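Local structure of ulvan Lyase-PL25 (5UAM) at residues V26-D31 with K440-G445; Q229-I234 with F266-G271; N372-T377 with W389-D394. The protein breaks down ulvan, the sulfated, uronic acid-containing main polysaccharide of green seaweed cell walls, as a lyase of family PL25. All coordinates share one frame; numbering follows the deposited sequence.

Contact 1: V26-D31 with K440-G445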
loop_
_atom_site.group_PDB
_atom_site.type_symbol
_atom_site.label_atom_id
_atom_site.label_comp_id
_atom_site.label_asym_id
_atom_site.label_seq_id
_atom_site.Cartn_x
_atom_site.Cartn_y
_atom_site.Cartn_z
ATOM N N VAL A 26 21.291 0.711 17.947
ATOM C CA VAL A 26 20.222 1.683 17.769
ATOM C C VAL A 26 19.007 0.978 17.176
ATOM O O VAL A 26 19.097 -0.102 16.585
ATOM C CB VAL A 26 20.658 2.906 16.924
ATOM C CG1 VAL A 26 21.751 3.683 17.650
ATOM C CG2 VAL A 26 21.134 2.489 15.557
ATOM N N GLY A 27 17.842 1.615 17.317
ATOM C CA GLY A 27 16.602 0.987 16.876
ATOM C C GLY A 27 16.329 1.063 15.389
ATOM O O GLY A 27 15.464 0.336 14.880
ATOM N N TYR A 28 17.032 1.940 14.677
ATOM C CA TYR A 28 16.808 2.187 13.271
ATOM C C TYR A 28 17.932 1.564 12.451
ATOM O O TYR A 28 19.072 1.464 12.917
ATOM C CB TYR A 28 16.673 3.695 13.002
ATOM C CG TYR A 28 17.802 4.525 13.560
ATOM C CD1 TYR A 28 17.805 4.932 14.876
ATOM C CD2 TYR A 28 18.861 4.917 12.757
ATOM C CE1 TYR A 28 18.852 5.696 15.390
ATOM C CE2 TYR A 28 19.893 5.674 13.248
ATOM C CZ TYR A 28 19.889 6.074 14.567
ATOM O OH TYR A 28 20.912 6.835 15.121
ATOM N N PHE A 29 17.596 1.142 11.236
ATOM C CA PHE A 29 18.550 0.497 10.346
ATOM C C PHE A 29 19.042 1.410 9.231
ATOM O O PHE A 29 19.983 1.039 8.529
ATOM C CB PHE A 29 17.962 -0.791 9.746
ATOM C CG PHE A 29 16.797 -0.559 8.811
ATOM C CD1 PHE A 29 17.007 -0.278 7.472
ATOM C CD2 PHE A 29 15.496 -0.645 9.273
ATOM C CE1 PHE A 29 15.948 -0.048 6.625
ATOM C CE2 PHE A 29 14.422 -0.424 8.420
ATOM C CZ PHE A 29 14.655 -0.112 7.094
ATOM N N ALA A 30 18.432 2.586 9.067
ATOM C CA ALA A 30 18.842 3.585 8.097
ATOM C C ALA A 30 18.306 4.928 8.564
ATOM O O ALA A 30 17.351 4.997 9.343
ATOM C CB ALA A 30 18.300 3.266 6.701
ATOM N N ASP A 31 18.927 6.000 8.077
ATOM C CA ASP A 31 18.548 7.341 8.517
ATOM C C ASP A 31 18.443 8.331 7.360
ATOM O O ASP A 31 18.636 9.531 7.556
ATOM C CB ASP A 31 19.509 7.865 9.580
ATOM C CG ASP A 31 20.938 7.959 9.095
ATOM O OD1 ASP A 31 21.208 7.631 7.928
ATOM O OD2 ASP A 31 21.778 8.397 9.907
ATOM N N LYS A 440 14.567 8.441 10.004
ATOM C CA LYS A 440 15.010 7.169 10.554
ATOM C C LYS A 440 13.986 6.077 10.282
ATOM O O LYS A 440 12.769 6.276 10.423
ATOM C CB LYS A 440 15.286 7.291 12.049
ATOM C CG LYS A 440 16.474 8.174 12.332
ATOM C CD LYS A 440 16.718 8.282 13.837
ATOM C CE LYS A 440 17.918 9.150 14.167
ATOM N NZ LYS A 440 17.638 10.587 13.920
ATOM N N MET A 441 14.499 4.935 9.840
ATOM C CA MET A 441 13.710 3.798 9.382
ATOM C C MET A 441 13.871 2.650 10.366
ATOM O O MET A 441 15.001 2.310 10.760
ATOM C CB MET A 441 14.213 3.360 8.016
ATOM C CG MET A 441 14.231 4.438 6.953
ATOM S SD MET A 441 12.611 5.184 6.665
ATOM C CE MET A 441 11.639 3.720 6.269
ATOM N N TYR A 442 12.757 2.030 10.730
ATOM C CA TYR A 442 12.727 0.996 11.746
ATOM C C TYR A 442 12.014 -0.242 11.232
ATOM O O TYR A 442 10.980 -0.142 10.573
ATOM C CB TYR A 442 11.995 1.454 12.998
ATOM C CG TYR A 442 12.553 2.699 13.675
ATOM C CD1 TYR A 442 12.398 3.954 13.107
ATOM C CD2 TYR A 442 13.231 2.612 14.886
ATOM C CE1 TYR A 442 12.891 5.100 13.745
ATOM C CE2 TYR A 442 13.722 3.754 15.528
ATOM C CZ TYR A 442 13.564 4.990 14.939
ATOM O OH TYR A 442 14.065 6.109 15.571
ATOM N N LEU A 443 12.530 -1.404 11.603
ATOM C CA LEU A 443 11.857 -2.684 11.378
ATOM C C LEU A 443 11.395 -3.177 12.741
ATOM O O LEU A 443 12.216 -3.362 13.649
ATOM C CB LEU A 443 12.832 -3.675 10.742
ATOM C CG LEU A 443 12.373 -5.124 10.560
ATOM C CD1 LEU A 443 11.145 -5.168 9.667
ATOM C CD2 LEU A 443 13.499 -5.983 10.010
ATOM N N VAL A 444 10.088 -3.372 12.911
ATOM C CA VAL A 444 9.530 -3.697 14.216
ATOM C C VAL A 444 8.817 -5.037 14.189
ATOM O O VAL A 444 8.289 -5.474 13.160
ATOM C CB VAL A 444 8.591 -2.621 14.795
ATOM C CG1 VAL A 444 9.319 -1.299 14.918
ATOM C CG2 VAL A 444 7.328 -2.476 13.956
ATOM N N GLY A 445 8.787 -5.670 15.357
ATOM C CA GLY A 445 8.057 -6.914 15.551
ATOM C C GLY A 445 7.025 -6.867 16.658
ATOM O O GLY A 445 6.340 -5.856 16.867
HETATM O O HOH W 1 15.134 -1.363 12.821
#
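The aliphatic chain of K440 lies over one face of the Y28 ring, its CD 3.7 Å from the ring centroid, while V26 CG2 sits over the centre of the opposite face. K440 is extended through chi2 and chi3; its methylenes make the contact, and NZ is too far for more than a weak cation-pi attraction. A chi1 of 52° puts CG of Y28 between its backbone N and carbonyl carbon, where it meets K440 CD, and Y28 CB lies over the centre of the Y442 ring, 3.9 Å from the centroid. The two tyrosine rings form an offset edge-to-face pair, planes 67° apart, with Y28 giving the edge; Y442 OH is hydrogen-bonded to E432. An alanine at Y28 would keep the CB over Y442, but would probably leave the methylenes of K440 and the methyl of V26 without the ring that separates them. F29 packs in another direction, its CZ 3.6 Å from M441 CB, which lies over one ring face near the rim. The backbones are tied by F29 N to M441 O and by M441 N to A30 O, each 2.9 Å. Where direct pairing stops, a water donates to G27 O (2.7 Å) and accepts from L443 N (2.9 Å). A segment near the N-terminus thus borders strand 439-444 near the C-terminus and adds a weakly bonded edge strand to its four-stranded sheet, the Velcro-like ring closure familiar from beta-propellers.

Contact 2: Q229-I234 with F266-G271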
loop_
_atom_site.group_PDB
_atom_site.type_symbol
_atom_site.label_atom_id
_atom_site.label_comp_id
_atom_site.label_asym_id
_atom_site.label_seq_id
_atom_site.Cartn_x
_atom_site.Cartn_y
_atom_site.Cartn_z
ATOM N N GLN A 229 -6.858 -16.964 -0.629
ATOM C CA GLN A 229 -6.496 -18.348 -0.415
ATOM C C GLN A 229 -6.470 -19.061 -1.759
ATOM O O GLN A 229 -7.103 -18.619 -2.721
ATOM C CB GLN A 229 -7.427 -18.989 0.629
ATOM C CG GLN A 229 -7.131 -18.370 2.026
ATOM C CD GLN A 229 -8.217 -18.550 3.078
ATOM O OE1 GLN A 229 -9.163 -19.297 2.878
ATOM N NE2 GLN A 229 -8.066 -17.862 4.226
ATOM N N GLY A 230 -5.646 -20.101 -1.832
ATOM C CA GLY A 230 -5.556 -20.882 -3.057
ATOM C C GLY A 230 -4.924 -20.062 -4.160
ATOM O O GLY A 230 -3.861 -19.453 -3.990
ATOM N N ASP A 231 -5.589 -20.026 -5.310
ATOM C CA ASP A 231 -5.106 -19.236 -6.433
ATOM C C ASP A 231 -5.853 -17.921 -6.575
ATOM O O ASP A 231 -5.850 -17.329 -7.653
ATOM C CB ASP A 231 -5.162 -20.052 -7.721
ATOM C CG ASP A 231 -4.209 -21.232 -7.688
ATOM O OD1 ASP A 231 -3.053 -21.077 -7.203
ATOM O OD2 ASP A 231 -4.633 -22.309 -8.124
ATOM N N ASN A 232 -6.430 -17.412 -5.490
ATOM C CA ASN A 232 -7.182 -16.171 -5.545
ATOM C C ASN A 232 -6.371 -14.983 -5.041
ATOM O O ASN A 232 -5.530 -15.101 -4.145
ATOM C CB ASN A 232 -8.443 -16.276 -4.697
ATOM C CG ASN A 232 -9.370 -17.339 -5.204
ATOM O OD1 ASN A 232 -9.609 -17.418 -6.403
ATOM N ND2 ASN A 232 -9.857 -18.192 -4.309
ATOM N N ILE A 233 -6.646 -13.838 -5.657
ATOM C CA ILE A 233 -6.217 -12.521 -5.211
ATOM C C ILE A 233 -7.470 -11.768 -4.794
ATOM O O ILE A 233 -8.515 -11.891 -5.438
ATOM C CB ILE A 233 -5.472 -11.802 -6.355
ATOM C CG1 ILE A 233 -4.092 -12.450 -6.545
ATOM C CG2 ILE A 233 -5.388 -10.279 -6.132
ATOM C CD1 ILE A 233 -3.355 -11.975 -7.794
ATOM N N ILE A 234 -7.389 -11.015 -3.706
ATOM C CA ILE A 234 -8.531 -10.270 -3.190
ATOM C C ILE A 234 -8.228 -8.782 -3.295
ATOM O O ILE A 234 -7.067 -8.365 -3.221
ATOM C CB ILE A 234 -8.901 -10.684 -1.749
ATOM C CG1 ILE A 234 -7.757 -10.460 -0.773
ATOM C CG2 ILE A 234 -9.396 -12.136 -1.742
ATOM C CD1 ILE A 234 -8.168 -10.654 0.681
ATOM N N PHE A 266 -10.310 -12.355 -7.467
ATOM C CA PHE A 266 -9.767 -12.684 -8.780
ATOM C C PHE A 266 -9.204 -14.093 -8.688
ATOM O O PHE A 266 -8.247 -14.339 -7.949
ATOM C CB PHE A 266 -8.676 -11.653 -9.087
ATOM C CG PHE A 266 -7.818 -11.927 -10.305
ATOM C CD1 PHE A 266 -8.240 -12.678 -11.392
ATOM C CD2 PHE A 266 -6.553 -11.383 -10.338
ATOM C CE1 PHE A 266 -7.392 -12.869 -12.499
ATOM C CE2 PHE A 266 -5.711 -11.569 -11.430
ATOM C CZ PHE A 266 -6.115 -12.303 -12.490
ATOM N N ASN A 267 -9.800 -15.025 -9.420
ATOM C CA ASN A 267 -9.275 -16.379 -9.503
ATOM C C ASN A 267 -8.218 -16.395 -10.601
ATOM O O ASN A 267 -8.539 -16.267 -11.783
ATOM C CB ASN A 267 -10.404 -17.357 -9.797
ATOM C CG ASN A 267 -9.932 -18.796 -9.865
ATOM O OD1 ASN A 267 -8.857 -19.102 -10.387
ATOM N ND2 ASN A 267 -10.757 -19.698 -9.354
ATOM N N THR A 268 -6.945 -16.512 -10.208
ATOM C CA THR A 268 -5.883 -16.411 -11.204
ATOM C C THR A 268 -5.764 -17.638 -12.090
ATOM O O THR A 268 -5.105 -17.556 -13.130
ATOM C CB THR A 268 -4.522 -16.156 -10.544
ATOM O OG1 THR A 268 -4.129 -17.304 -9.767
ATOM C CG2 THR A 268 -4.546 -14.914 -9.704
ATOM N N LYS A 269 -6.384 -18.767 -11.723
ATOM C CA LYS A 269 -6.334 -19.948 -12.572
ATOM C C LYS A 269 -7.335 -19.832 -13.712
ATOM O O LYS A 269 -7.003 -20.117 -14.867
ATOM C CB LYS A 269 -6.603 -21.189 -11.724
ATOM C CG LYS A 269 -6.601 -22.503 -12.500
ATOM C CD LYS A 269 -6.924 -23.692 -11.598
ATOM C CE LYS A 269 -8.400 -23.741 -11.172
ATOM N NZ LYS A 269 -9.304 -24.383 -12.183
ATOM N N THR A 270 -8.548 -19.375 -13.418
ATOM C CA THR A 270 -9.572 -19.255 -14.450
ATOM C C THR A 270 -9.601 -17.876 -15.096
ATOM O O THR A 270 -10.129 -17.735 -16.208
ATOM C CB THR A 270 -10.951 -19.509 -13.849
ATOM O OG1 THR A 270 -11.252 -18.469 -12.907
ATOM C CG2 THR A 270 -11.002 -20.846 -13.139
ATOM N N GLY A 271 -9.056 -16.868 -14.430
ATOM C CA GLY A 271 -9.088 -15.505 -14.915
ATOM C C GLY A 271 -10.313 -14.722 -14.502
ATOM O O GLY A 271 -10.349 -13.506 -14.720
#
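The F266 ring is approached obliquely by I233, whose CD1 lies 4.1 Å from F266 CD2; T268 CG2 stands over one ring face, displaced toward the rim, and G271 CA lies at the edge, in the ring plane. The same T268 methyl meets I233 CD1 at 3.7 Å, the two side chains crossing at about a right angle. On the other face of the sheet, the amide planes of N232 and N267 stand 80° apart. N232 turns its OD1 to N267 CA (3.3 Å), whereas the oxygen of N267 faces its own chain: OD1 accepts from K269 N at 2.8 Å in the carbonyl plane and from T270 N at 3.1 Å from above it. The first bond makes an Asx turn and the second extends it to an Asx motif, starting the bend that carries the chain away from the strand. T268 grips D231 O twice, through its backbone N (2.9 Å) and through OG1 (2.7 Å), because chi1 of 67° swings the hydroxyl back beside the main chain. Two donors on one carbonyl fix the end of the pairing exactly where the type II' turn from Q229 to N232, with G230 at positive phi, delivers its strand. Beyond it, I233 and F266 exchange reciprocal backbone hydrogen bonds, the N of I233 to the O of F266 being 2.8 Å. F266 also stacks on W273 and meets Y176 edge-to-face, while both I233 and F266 touch F178 of strand 175-180. Strand 232-243 itself runs between 217-227 and 258-267, and I234 packs against strand 303-311.

Contact 3: N372-T377 with W389-D394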
loop_
_atom_site.group_PDB
_atom_site.type_symbol
_atom_site.label_atom_id
_atom_site.label_comp_id
_atom_site.label_asym_id
_atom_site.label_seq_id
_atom_site.Cartn_x
_atom_site.Cartn_y
_atom_site.Cartn_z
ATOM N N ASN A 372 -11.305 -12.778 15.942
ATOM C CA ASN A 372 -10.010 -12.422 16.521
ATOM C C ASN A 372 -9.222 -11.621 15.492
ATOM O O ASN A 372 -8.702 -12.180 14.515
ATOM C CB ASN A 372 -9.251 -13.688 16.923
ATOM C CG ASN A 372 -7.887 -13.394 17.540
ATOM O OD1 ASN A 372 -7.242 -12.395 17.217
ATOM N ND2 ASN A 372 -7.438 -14.280 18.426
ATOM N N ILE A 373 -9.138 -10.308 15.707
ATOM C CA ILE A 373 -8.451 -9.393 14.805
ATOM C C ILE A 373 -7.464 -8.551 15.601
ATOM O O ILE A 373 -7.803 -8.046 16.672
ATOM C CB ILE A 373 -9.488 -8.476 14.137
ATOM C CG1 ILE A 373 -10.548 -9.305 13.399
ATOM C CG2 ILE A 373 -8.814 -7.486 13.210
ATOM C CD1 ILE A 373 -11.947 -8.821 13.653
ATOM N N ARG A 374 -6.249 -8.400 15.078
ATOM C CA ARG A 374 -5.213 -7.577 15.701
ATOM C C ARG A 374 -4.727 -6.566 14.682
ATOM O O ARG A 374 -4.310 -6.949 13.586
ATOM C CB ARG A 374 -3.979 -8.400 16.087
ATOM C CG ARG A 374 -4.093 -9.359 17.228
ATOM C CD ARG A 374 -2.794 -10.166 17.289
ATOM N NE ARG A 374 -1.731 -9.481 18.011
ATOM C CZ ARG A 374 -0.424 -9.646 17.789
ATOM N NH1 ARG A 374 0.018 -10.443 16.826
ATOM N NH2 ARG A 374 0.444 -8.993 18.529
ATOM N N TYR A 375 -4.760 -5.287 15.036
ATOM C CA TYR A 375 -4.156 -4.240 14.226
ATOM C C TYR A 375 -2.838 -3.821 14.843
ATOM O O TYR A 375 -2.721 -3.725 16.068
ATOM C CB TYR A 375 -5.029 -2.986 14.197
ATOM C CG TYR A 375 -6.112 -2.984 13.146
ATOM C CD1 TYR A 375 -7.306 -3.647 13.358
ATOM C CD2 TYR A 375 -5.931 -2.330 11.941
ATOM C CE1 TYR A 375 -8.292 -3.658 12.392
ATOM C CE2 TYR A 375 -6.910 -2.317 10.970
ATOM C CZ TYR A 375 -8.090 -2.989 11.192
ATOM O OH TYR A 375 -9.064 -2.976 10.209
ATOM N N LEU A 376 -1.866 -3.548 13.991
ATOM C CA LEU A 376 -0.704 -2.762 14.383
ATOM C C LEU A 376 -0.942 -1.397 13.744
ATOM O O LEU A 376 -0.935 -1.261 12.510
ATOM C CB LEU A 376 0.588 -3.435 13.932
ATOM C CG LEU A 376 1.881 -2.781 14.406
ATOM C CD1 LEU A 376 1.880 -2.540 15.905
ATOM C CD2 LEU A 376 3.084 -3.654 14.041
ATOM N N THR A 377 -1.256 -0.410 14.582
ATOM C CA THR A 377 -1.780 0.860 14.103
ATOM C C THR A 377 -0.969 2.017 14.655
ATOM O O THR A 377 -0.495 1.981 15.795
ATOM C CB THR A 377 -3.280 0.985 14.425
ATOM O OG1 THR A 377 -3.742 2.328 14.206
ATOM C CG2 THR A 377 -3.538 0.624 15.819
ATOM N N TRP A 389 -0.286 -2.322 19.192
ATOM C CA TRP A 389 -1.210 -3.393 18.846
ATOM C C TRP A 389 -2.572 -3.139 19.480
ATOM O O TRP A 389 -2.670 -2.777 20.656
ATOM C CB TRP A 389 -0.679 -4.723 19.372
ATOM C CG TRP A 389 0.520 -5.256 18.617
ATOM C CD1 TRP A 389 1.822 -5.159 18.980
ATOM C CD2 TRP A 389 0.504 -5.950 17.361
ATOM N NE1 TRP A 389 2.626 -5.758 18.029
ATOM C CE2 TRP A 389 1.836 -6.264 17.038
ATOM C CE3 TRP A 389 -0.512 -6.361 16.502
ATOM C CZ2 TRP A 389 2.182 -6.961 15.880
ATOM C CZ3 TRP A 389 -0.165 -7.058 15.345
ATOM C CH2 TRP A 389 1.172 -7.348 15.054
ATOM N N TRP A 390 -3.629 -3.346 18.698
ATOM C CA TRP A 390 -5.007 -3.253 19.167
ATOM C C TRP A 390 -5.719 -4.556 18.838
ATOM O O TRP A 390 -5.692 -5.003 17.686
ATOM C CB TRP A 390 -5.715 -2.079 18.488
ATOM C CG TRP A 390 -5.179 -0.760 18.960
ATOM C CD1 TRP A 390 -3.971 -0.213 18.651
ATOM C CD2 TRP A 390 -5.829 0.159 19.836
ATOM N NE1 TRP A 390 -3.829 0.993 19.278
ATOM C CE2 TRP A 390 -4.951 1.254 20.016
ATOM C CE3 TRP A 390 -7.066 0.173 20.481
ATOM C CZ2 TRP A 390 -5.270 2.338 20.824
ATOM C CZ3 TRP A 390 -7.379 1.251 21.296
ATOM C CH2 TRP A 390 -6.483 2.320 21.457
ATOM N N GLN A 391 -6.352 -5.159 19.843
ATOM C CA GLN A 391 -6.895 -6.509 19.748
ATOM C C GLN A 391 -8.406 -6.483 19.940
ATOM O O GLN A 391 -8.911 -5.886 20.896
ATOM C CB GLN A 391 -6.275 -7.407 20.820
ATOM C CG GLN A 391 -6.930 -8.782 20.961
ATOM C CD GLN A 391 -6.369 -9.793 19.995
ATOM O OE1 GLN A 391 -5.189 -10.126 20.046
ATOM N NE2 GLN A 391 -7.219 -10.309 19.115
ATOM N N SER A 392 -9.115 -7.176 19.061
ATOM C CA SER A 392 -10.536 -7.427 19.225
ATOM C C SER A 392 -10.754 -8.924 19.346
ATOM O O SER A 392 -10.084 -9.715 18.674
ATOM C CB SER A 392 -11.331 -6.917 18.022
ATOM O OG SER A 392 -12.706 -7.284 18.127
ATOM N N HIS A 393 -11.715 -9.304 20.194
ATOM C CA HIS A 393 -12.202 -10.676 20.255
ATOM C C HIS A 393 -13.688 -10.780 19.937
ATOM O O HIS A 393 -14.291 -11.833 20.181
ATOM C CB HIS A 393 -11.921 -11.295 21.625
ATOM C CG HIS A 393 -10.469 -11.519 21.888
ATOM N ND1 HIS A 393 -9.742 -12.494 21.237
ATOM C CD2 HIS A 393 -9.601 -10.888 22.715
ATOM C CE1 HIS A 393 -8.492 -12.463 21.661
ATOM N NE2 HIS A 393 -8.377 -11.493 22.553
ATOM N N ASP A 394 -14.288 -9.718 19.401
ATOM C CA ASP A 394 -15.702 -9.712 19.046
ATOM C C ASP A 394 -15.912 -9.347 17.582
ATOM O O ASP A 394 -16.927 -8.750 17.219
ATOM C CB ASP A 394 -16.516 -8.819 19.984
ATOM C CG ASP A 394 -16.138 -7.339 19.908
ATOM O OD1 ASP A 394 -15.292 -6.921 19.084
ATOM O OD2 ASP A 394 -16.711 -6.580 20.719
#
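R374 lays its guanidinium flat on the indole of W389, planes 12° apart and centres 3.6 Å apart, in the conformer described here. NH2 stands over the middle of the indole, while on the opposite face L376 CD1 lies 3.8 Å from the centroid of the five-membered ring, so W389 is sandwiched between a charge and a methyl. The guanidinium charge has a second partner in E446, a salt bridge through NH2 that would help to fix its rotation. On the other face of the sheet, Y375 and W390 are buried, their backbones paired by Y375 N to W390 O and W390 N to Y375 O, each 2.8 Å. The far end is looser and nearer solvent, and polar. In the N372 conformer described here, Q391 NE2 donates to N372 OD1 (2.8 Å), reaching it from above that carbonyl's plane; it also donates to S392 O (3.0 Å), which I373 N reaches from the opposite face. The exposed H393 has Q391 NE2 over one face of its imidazole. From aromatic core to amide-fringed end, the pairing has the regular antiparallel register of a beta-hairpin, here the two middle strands of a four-stranded propeller blade.

In the fold
The three contacts join antiparallel strands of a beta-propeller, but at different places in it. Contact 3 is the most buried and most local, a hairpin closed within one blade; contact 2 spans 31 intervening residues and lies partly at the surface; contact 1 is partly buried, yet joins segments with 408 residues between them and so encloses the other two. Chemistry follows place: a partly exposed guanidinium on a buried indole, a carbonyl and an amide oxygen that each accept two hydrogen bonds at a turn, methylenes over a tyrosine face and a bridging water at the closure. Contacts 1 and 3 touch through G445 and W389; contact 2 lies across the chain's centre from contact 1.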